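Local coordinates for protein alpha-1,3-glucanase (Paenibacillus glycanilyticus, PDB 6K0P) that probably hydrolyses the alpha-1,3-glycosidic linkages of alpha-1,3-glucan, as a glycoside hydrolase of family 87, at residues F75-A80 with G87-Y92; I155-D158 with W164-V167; N323-K326 with G332-M335. The protein carries 1 engineered substitution. All coordinates share one frame; numbering follows the deposited sequence.

Contact 1 of 3, residues F75-A80 with G87-Y92; sequences FVLRNA and GTVSIY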
loop_
_atom_site.group_PDB
_atom_site.type_symbol
_atom_site.label_atom_id
_atom_site.label_comp_id
_atom_site.label_asym_id
_atom_site.label_seq_id
_atom_site.Cartn_x
_atom_site.Cartn_y
_atom_site.Cartn_z
ATOM N N PHE A 75 -12.678 -11.757 -10.689
ATOM C CA PHE A 75 -12.087 -12.291 -9.467
ATOM C C PHE A 75 -10.590 -12.046 -9.455
ATOM O O PHE A 75 -9.927 -12.157 -10.495
ATOM C CB PHE A 75 -12.354 -13.800 -9.355
ATOM C CG PHE A 75 -13.815 -14.138 -9.376
ATOM C CD1 PHE A 75 -14.556 -14.107 -8.204
ATOM C CD2 PHE A 75 -14.461 -14.407 -10.571
ATOM C CE1 PHE A 75 -15.908 -14.371 -8.222
ATOM C CE2 PHE A 75 -15.819 -14.656 -10.591
ATOM C CZ PHE A 75 -16.540 -14.652 -9.415
ATOM N N VAL A 76 -10.052 -11.758 -8.273
ATOM C CA VAL A 76 -8.607 -11.728 -8.062
ATOM C C VAL A 76 -8.282 -12.660 -6.901
ATOM O O VAL A 76 -8.820 -12.501 -5.797
ATOM C CB VAL A 76 -8.064 -10.312 -7.814
ATOM C CG1 VAL A 76 -6.545 -10.367 -7.620
ATOM C CG2 VAL A 76 -8.415 -9.384 -8.990
ATOM N N LEU A 77 -7.417 -13.639 -7.154
ATOM C CA LEU A 77 -7.008 -14.609 -6.145
ATOM C C LEU A 77 -5.593 -14.274 -5.678
ATOM O O LEU A 77 -4.635 -14.410 -6.446
ATOM C CB LEU A 77 -7.038 -16.016 -6.743
ATOM C CG LEU A 77 -6.836 -17.143 -5.737
ATOM C CD1 LEU A 77 -8.120 -17.346 -4.921
ATOM C CD2 LEU A 77 -6.445 -18.405 -6.489
ATOM N N ARG A 78 -5.456 -13.843 -4.422
ATOM C CA ARG A 78 -4.132 -13.682 -3.831
ATOM C C ARG A 78 -3.706 -15.030 -3.276
ATOM O O ARG A 78 -4.444 -15.651 -2.498
ATOM C CB ARG A 78 -4.113 -12.631 -2.720
ATOM C CG ARG A 78 -2.695 -12.281 -2.235
ATOM C CD ARG A 78 -2.701 -11.125 -1.246
ATOM N NE ARG A 78 -1.404 -10.451 -1.149
ATOM C CZ ARG A 78 -0.557 -10.573 -0.123
ATOM N NH1 ARG A 78 -0.834 -11.378 0.904
ATOM N NH2 ARG A 78 0.580 -9.890 -0.128
ATOM N N ASN A 79 -2.524 -15.478 -3.691
ATOM C CA ASN A 79 -2.110 -16.852 -3.482
ATOM C C ASN A 79 -0.594 -16.923 -3.424
ATOM O O ASN A 79 0.111 -15.994 -3.823
ATOM C CB ASN A 79 -2.628 -17.744 -4.621
ATOM C CG ASN A 79 -1.918 -17.469 -5.935
ATOM O OD1 ASN A 79 -0.874 -18.067 -6.220
ATOM N ND2 ASN A 79 -2.467 -16.542 -6.731
ATOM N N ALA A 80 -0.094 -18.048 -2.921
ATOM C CA ALA A 80 1.332 -18.341 -2.989
ATOM C C ALA A 80 1.516 -19.721 -3.596
ATOM O O ALA A 80 0.846 -20.679 -3.188
ATOM C CB ALA A 80 2.000 -18.276 -1.606
ATOM N N GLY A 87 1.152 -22.197 -13.304
ATOM C CA GLY A 87 0.177 -23.254 -13.432
ATOM C C GLY A 87 -1.214 -22.710 -13.239
ATOM O O GLY A 87 -1.464 -21.522 -13.463
ATOM N N THR A 88 -2.125 -23.598 -12.833
ATOM C CA THR A 88 -3.528 -23.241 -12.687
ATOM C C THR A 88 -4.061 -23.669 -11.325
ATOM O O THR A 88 -3.501 -24.529 -10.640
ATOM C CB THR A 88 -4.401 -23.876 -13.779
ATOM O OG1 THR A 88 -4.174 -25.295 -13.818
ATOM C CG2 THR A 88 -4.080 -23.268 -15.147
ATOM N N VAL A 89 -5.159 -23.028 -10.938
ATOM C CA VAL A 89 -6.055 -23.539 -9.911
ATOM C C VAL A 89 -7.467 -23.275 -10.412
ATOM O O VAL A 89 -7.701 -22.342 -11.186
ATOM C CB VAL A 89 -5.773 -22.929 -8.513
ATOM C CG1 VAL A 89 -6.197 -21.462 -8.456
ATOM C CG2 VAL A 89 -6.460 -23.746 -7.414
ATOM N N SER A 90 -8.410 -24.115 -10.004
ATOM C CA SER A 90 -9.726 -24.122 -10.625
ATOM C C SER A 90 -10.750 -23.313 -9.841
ATOM O O SER A 90 -10.680 -23.204 -8.612
ATOM C CB SER A 90 -10.226 -25.548 -10.776
ATOM O OG SER A 90 -9.333 -26.277 -11.590
ATOM N N ILE A 91 -11.719 -22.750 -10.568
ATOM C CA ILE A 91 -12.816 -22.002 -9.963
ATOM C C ILE A 91 -14.138 -22.646 -10.352
ATOM O O ILE A 91 -14.340 -23.014 -11.519
ATOM C CB ILE A 91 -12.782 -20.496 -10.306
ATOM C CG1 ILE A 91 -13.927 -19.756 -9.605
ATOM C CG2 ILE A 91 -12.836 -20.262 -11.822
ATOM C CD1 ILE A 91 -13.812 -18.219 -9.693
ATOM N N TYR A 92 -15.016 -22.800 -9.363
ATOM C CA TYR A 92 -16.337 -23.392 -9.517
ATOM C C TYR A 92 -17.388 -22.402 -9.031
ATOM O O TYR A 92 -17.156 -21.642 -8.083
ATOM C CB TYR A 92 -16.468 -24.635 -8.625
ATOM C CG TYR A 92 -15.728 -25.865 -9.092
ATOM C CD1 TYR A 92 -14.340 -25.906 -9.116
ATOM C CD2 TYR A 92 -16.423 -27.002 -9.477
ATOM C CE1 TYR A 92 -13.664 -27.045 -9.537
ATOM C CE2 TYR A 92 -15.765 -28.140 -9.893
ATOM C CZ TYR A 92 -14.391 -28.158 -9.927
ATOM O OH TYR A 92 -13.756 -29.298 -10.343
#

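Contact 2 of 3, residues I155-D158 with W164-V167; sequences IQKD and WIYV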
loop_
_atom_site.group_PDB
_atom_site.type_symbol
_atom_site.label_atom_id
_atom_site.label_comp_id
_atom_site.label_asym_id
_atom_site.label_seq_id
_atom_site.Cartn_x
_atom_site.Cartn_y
_atom_site.Cartn_z
ATOM N N ILE A 155 -12.678 -22.377 -4.831
ATOM C CA ILE A 155 -11.340 -22.476 -5.399
ATOM C C ILE A 155 -10.866 -23.879 -5.079
ATOM O O ILE A 155 -10.800 -24.250 -3.903
ATOM C CB ILE A 155 -10.398 -21.434 -4.782
ATOM C CG1 ILE A 155 -10.974 -20.025 -4.942
ATOM C CG2 ILE A 155 -9.009 -21.538 -5.405
ATOM C CD1 ILE A 155 -11.200 -19.609 -6.401
ATOM N N GLN A 156 -10.567 -24.672 -6.104
ATOM C CA GLN A 156 -10.301 -26.091 -5.908
ATOM C C GLN A 156 -9.106 -26.527 -6.740
ATOM O O GLN A 156 -8.946 -26.114 -7.895
ATOM C CB GLN A 156 -11.535 -26.919 -6.290
ATOM C CG GLN A 156 -11.383 -28.424 -6.122
ATOM C CD GLN A 156 -12.724 -29.122 -6.151
ATOM O OE1 GLN A 156 -13.528 -28.962 -5.237
ATOM N NE2 GLN A 156 -12.973 -29.897 -7.201
ATOM N N LYS A 157 -8.272 -27.372 -6.142
ATOM C CA LYS A 157 -7.079 -27.892 -6.802
ATOM C C LYS A 157 -7.445 -29.215 -7.462
ATOM O O LYS A 157 -7.546 -30.246 -6.792
ATOM C CB LYS A 157 -5.960 -28.064 -5.780
ATOM C CG LYS A 157 -4.567 -27.864 -6.356
ATOM C CD LYS A 157 -3.491 -28.004 -5.274
ATOM C CE LYS A 157 -3.200 -29.463 -4.990
ATOM N NZ LYS A 157 -2.569 -30.172 -6.138
ATOM N N ASP A 158 -7.648 -29.188 -8.774
ATOM C CA ASP A 158 -8.037 -30.372 -9.530
ATOM C C ASP A 158 -6.804 -31.013 -10.164
ATOM O O ASP A 158 -5.693 -30.479 -10.114
ATOM C CB ASP A 158 -9.071 -30.005 -10.607
ATOM C CG ASP A 158 -10.452 -29.717 -10.030
ATOM O OD1 ASP A 158 -10.756 -30.197 -8.922
ATOM O OD2 ASP A 158 -11.250 -29.019 -10.701
ATOM N N TRP A 164 0.646 -27.414 -5.182
ATOM C CA TRP A 164 0.136 -26.863 -3.932
ATOM C C TRP A 164 -0.053 -25.368 -4.115
ATOM O O TRP A 164 0.597 -24.741 -4.950
ATOM C CB TRP A 164 1.053 -27.155 -2.728
ATOM C CG TRP A 164 2.503 -26.739 -2.859
ATOM C CD1 TRP A 164 3.549 -27.555 -3.199
ATOM C CD2 TRP A 164 3.080 -25.439 -2.610
ATOM N NE1 TRP A 164 4.730 -26.848 -3.194
ATOM C CE2 TRP A 164 4.472 -25.552 -2.831
ATOM C CE3 TRP A 164 2.555 -24.191 -2.234
ATOM C CZ2 TRP A 164 5.344 -24.479 -2.674
ATOM C CZ3 TRP A 164 3.424 -23.123 -2.088
ATOM C CH2 TRP A 164 4.806 -23.274 -2.298
ATOM N N ILE A 165 -0.931 -24.803 -3.296
ATOM C CA ILE A 165 -1.221 -23.376 -3.371
ATOM C C ILE A 165 -1.776 -22.909 -2.033
ATOM O O ILE A 165 -2.642 -23.562 -1.441
ATOM C CB ILE A 165 -2.177 -23.068 -4.544
ATOM C CG1 ILE A 165 -2.453 -21.561 -4.641
ATOM C CG2 ILE A 165 -3.495 -23.854 -4.428
ATOM C CD1 ILE A 165 -3.083 -21.154 -5.969
ATOM N N TYR A 166 -1.280 -21.784 -1.540
ATOM C CA TYR A 166 -1.883 -21.126 -0.388
ATOM C C TYR A 166 -2.872 -20.101 -0.912
ATOM O O TYR A 166 -2.498 -19.222 -1.691
ATOM C CB TYR A 166 -0.824 -20.406 0.445
ATOM C CG TYR A 166 0.176 -21.322 1.114
ATOM C CD1 TYR A 166 1.303 -21.775 0.424
ATOM C CD2 TYR A 166 -0.002 -21.734 2.429
ATOM C CE1 TYR A 166 2.215 -22.606 1.023
ATOM C CE2 TYR A 166 0.923 -22.568 3.041
ATOM C CZ TYR A 166 2.025 -22.985 2.331
ATOM O OH TYR A 166 2.954 -23.827 2.905
ATOM N N VAL A 167 -4.127 -20.213 -0.500
ATOM C CA VAL A 167 -5.176 -19.292 -0.931
ATOM C C VAL A 167 -5.406 -18.297 0.197
ATOM O O VAL A 167 -5.850 -18.673 1.286
ATOM C CB VAL A 167 -6.465 -20.034 -1.289
ATOM C CG1 VAL A 167 -7.548 -19.043 -1.691
ATOM C CG2 VAL A 167 -6.220 -21.050 -2.391
#

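Contact 3 of 3, residues N323-K326 with G332-M335; sequences NRIK and GINM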
loop_
_atom_site.group_PDB
_atom_site.type_symbol
_atom_site.label_atom_id
_atom_site.label_comp_id
_atom_site.label_asym_id
_atom_site.label_seq_id
_atom_site.Cartn_x
_atom_site.Cartn_y
_atom_site.Cartn_z
ATOM N N ASN A 323 -7.969 4.815 -7.671
ATOM C CA ASN A 323 -6.944 3.968 -8.259
ATOM C C ASN A 323 -6.692 2.735 -7.400
ATOM O O ASN A 323 -7.008 2.700 -6.206
ATOM C CB ASN A 323 -5.636 4.741 -8.440
ATOM C CG ASN A 323 -5.806 5.955 -9.333
ATOM O OD1 ASN A 323 -6.214 5.830 -10.478
ATOM N ND2 ASN A 323 -5.514 7.141 -8.804
ATOM N N ARG A 324 -6.093 1.724 -8.033
ATOM C CA ARG A 324 -5.661 0.496 -7.370
ATOM C C ARG A 324 -4.174 0.352 -7.619
ATOM O O ARG A 324 -3.741 0.332 -8.775
ATOM C CB ARG A 324 -6.372 -0.729 -7.953
ATOM C CG ARG A 324 -7.830 -0.518 -8.212
ATOM C CD ARG A 324 -8.451 -1.707 -8.922
ATOM N NE ARG A 324 -9.783 -1.327 -9.349
ATOM C CZ ARG A 324 -10.760 -2.177 -9.626
ATOM N NH1 ARG A 324 -10.546 -3.481 -9.539
ATOM N NH2 ARG A 324 -11.951 -1.710 -9.993
ATOM N N ILE A 325 -3.398 0.260 -6.546
ATOM C CA ILE A 325 -1.947 0.152 -6.619
ATOM C C ILE A 325 -1.596 -1.160 -5.941
ATOM O O ILE A 325 -1.724 -1.274 -4.720
ATOM C CB ILE A 325 -1.264 1.315 -5.894
ATOM C CG1 ILE A 325 -1.805 2.650 -6.401
ATOM C CG2 ILE A 325 0.250 1.219 -6.049
ATOM C CD1 ILE A 325 -1.506 3.801 -5.457
ATOM N N LYS A 326 -1.168 -2.154 -6.709
ATOM C CA LYS A 326 -0.943 -3.468 -6.121
ATOM C C LYS A 326 0.405 -4.038 -6.528
ATOM O O LYS A 326 0.830 -3.907 -7.679
ATOM C CB LYS A 326 -2.066 -4.454 -6.483
ATOM C CG LYS A 326 -3.402 -4.151 -5.787
ATOM C CD LYS A 326 -4.426 -5.276 -6.015
ATOM C CE LYS A 326 -5.285 -5.008 -7.231
ATOM N NZ LYS A 326 -6.149 -6.190 -7.525
ATOM N N GLY A 332 3.869 3.341 -3.014
ATOM C CA GLY A 332 2.756 3.450 -3.952
ATOM C C GLY A 332 2.656 4.844 -4.551
ATOM O O GLY A 332 2.922 5.053 -5.743
ATOM N N ILE A 333 2.266 5.809 -3.722
ATOM C CA ILE A 333 2.273 7.223 -4.087
ATOM C C ILE A 333 3.044 7.970 -3.015
ATOM O O ILE A 333 2.747 7.825 -1.821
ATOM C CB ILE A 333 0.858 7.821 -4.202
ATOM C CG1 ILE A 333 0.053 7.147 -5.316
ATOM C CG2 ILE A 333 0.954 9.326 -4.448
ATOM C CD1 ILE A 333 -1.400 7.619 -5.394
ATOM N N ASN A 334 4.030 8.762 -3.435
ATOM C CA ASN A 334 4.758 9.652 -2.543
ATOM C C ASN A 334 4.713 11.033 -3.174
ATOM O O ASN A 334 4.757 11.160 -4.400
ATOM C CB ASN A 334 6.213 9.191 -2.388
ATOM C CG ASN A 334 6.943 9.877 -1.233
ATOM O OD1 ASN A 334 6.369 10.671 -0.489
ATOM N ND2 ASN A 334 8.223 9.558 -1.086
ATOM N N MET A 335 4.554 12.058 -2.347
ATOM C CA MET A 335 4.561 13.438 -2.810
ATOM C C MET A 335 5.610 14.166 -1.992
ATOM O O MET A 335 5.513 14.203 -0.764
ATOM C CB MET A 335 3.178 14.069 -2.624
ATOM C CG MET A 335 2.065 13.321 -3.355
ATOM S SD MET A 335 2.268 13.296 -5.152
ATOM C CE MET A 335 1.907 14.987 -5.488
#

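Contact 1 of 3, residues F75-A80 with G87-Y92
Apolar packing carries the whole contact between F75-A80 and G87-Y92, and two pairs make it. The first is a CH-pi interaction: I91 CD1 sits over one face of the F75 ring, 4.1 Å from its centroid and only 15° off the normal. It leans towards the CD2 rim, and CD1 gets that far because the isoleucine chain is extended, with CG1 anti to the backbone N. The second pair meets methyl to methyl, L77 CD2 lying 3.6 Å from V89 CG1, with the two side chains crossing at about a right angle.

No hydrogen bond links the segments. The CA atoms of L77 and V89 are 9.7 Å apart, the spacing of two sheets laid face to face, and each segment belongs to a different sheet of a beta-sandwich, consistent with the galactose-binding-domain-like family of this region. I155 of the second sheet packs on both L77 and V89.

Within the first segment, N79 ND2 donates to L77 O at 3.1 Å, the donor standing well above the carbonyl plane while the oxygen stays close to the amide plane of N79. On the other face of its strand, R78 NH1 forms a salt bridge with D168, a calcium ligand.

Contact 2 of 3, residues I155-D158 with W164-V167
W164 meets K157 through its main chain rather than its indole: K157 CD lies 4.0 Å from W164 CA, while the CB of W164 points away from the contact and its side chain packs on Y45, D58 and A82. The lysine reaches this point with a chain extended at chi2, then bent at chi3 and chi4 (80° and 66°). The double bend carries NZ round to V162 O, its main hydrogen-bond partner, with a weak bond to S163 O; the aliphatic part of this buried lysine thus lies between the strands while its NZ bonds to the connecting loop.

I165 points back into the interior, and its CG2 touches the same methylene, 4.2 Å from K157 CD. Its other neighbours there, N79 and V89, come from the two strands that form contact 1.

Y166 alternates to the other face of its strand, where its ring stacks with those of Y45 and Y56.

V167 returns to the interior. Its CG2, anti to the carbonyl carbon, meets I155 CG2 at 4.1 Å, two branch methyls touching as the side chains meet at a slant; L77 and V64 pack around the pair. The next residue, D168, is a calcium ligand.

On the loop side, Q156 NE2 donates to D158 OD1 at 2.8 Å; the bond uses the syn lone pair of D158 OD1, which lies close to the amide plane of Q156. The other oxygen, D158 OD2, bonds to Y92 OH.

The segments run antiparallel, 173° apart, yet share no hydrogen bond. They face each other through side chains from different sheets, the arrangement of a beta-arch, here closing one end of the beta-sandwich.

Contact 3 of 3, residues N323-K326 with G332-M335
K326 NZ, one residue beyond the I325 that packs on G332 and I333, is held mainly by a salt bridge to E171 OE2, with a long, weak ion pair to E304 OE2. Next to it in the same row, R324 NH1 forms a salt bridge with E173 OE1. E171 and E173 belong to the strand 165-173 of the beta-sandwich, so this outer face of the strand joins the two domains, and the glutamates probably offset the local positive charge.

I325 points the other way, inward. Its CD1 lies 3.7 Å from I333 CG1 and 3.8 Å from I333 CD1, so a single methyl rests along the outer part of the partner's chain, the two side chains meeting at about a right angle. In I325, CG1 anti to the carbonyl carbon (chi1 -53°) sends CD1 to I333 and leaves the other branch, CG2, to approach the backbone of G332, I325 CG2 lying 4.0 Å from G332 CA.

The two strands are successive sides of one coil of a parallel beta-helix, as in the pectate-lyase-like fold, and the short loop between them turns the corner. L309 from a neighbouring coil packs on both isoleucines, and F357 from another touches I325.

N323 secures the same strand to its neighbours. Its OD1 accepts from I301 N and its ND2 donates to V298 O, while N347 OD1 in turn accepts from N323 N; asparagine side chains thus bond to the main chain of neighbouring coils, a bonding pattern known from parallel beta-helices.

Contacts 1 and 2 share one core: their centres are 7 Å apart, and strands 86-93 and 152-156 pair through S90 O and Q156 N at 2.9 Å. Together they join the two sheets of the sandwich near the calcium site, the side chain of V167 in contact 2 lying about 8 Å from the calcium ion. Contact 3 lies in the beta-helix, its centre about 24 Å from that of contact 1 and about 30 Å from that of contact 2. Contact 1 still meets it at one point, V76 CG2 resting 4.2 Å from K326 NZ. G332 of contact 3 is about 9 Å from a bound glucose, and the loop before it carries A330, probably the engineered alanine in place of an aspartate, which with W311 lines a pocket holding bound glycan.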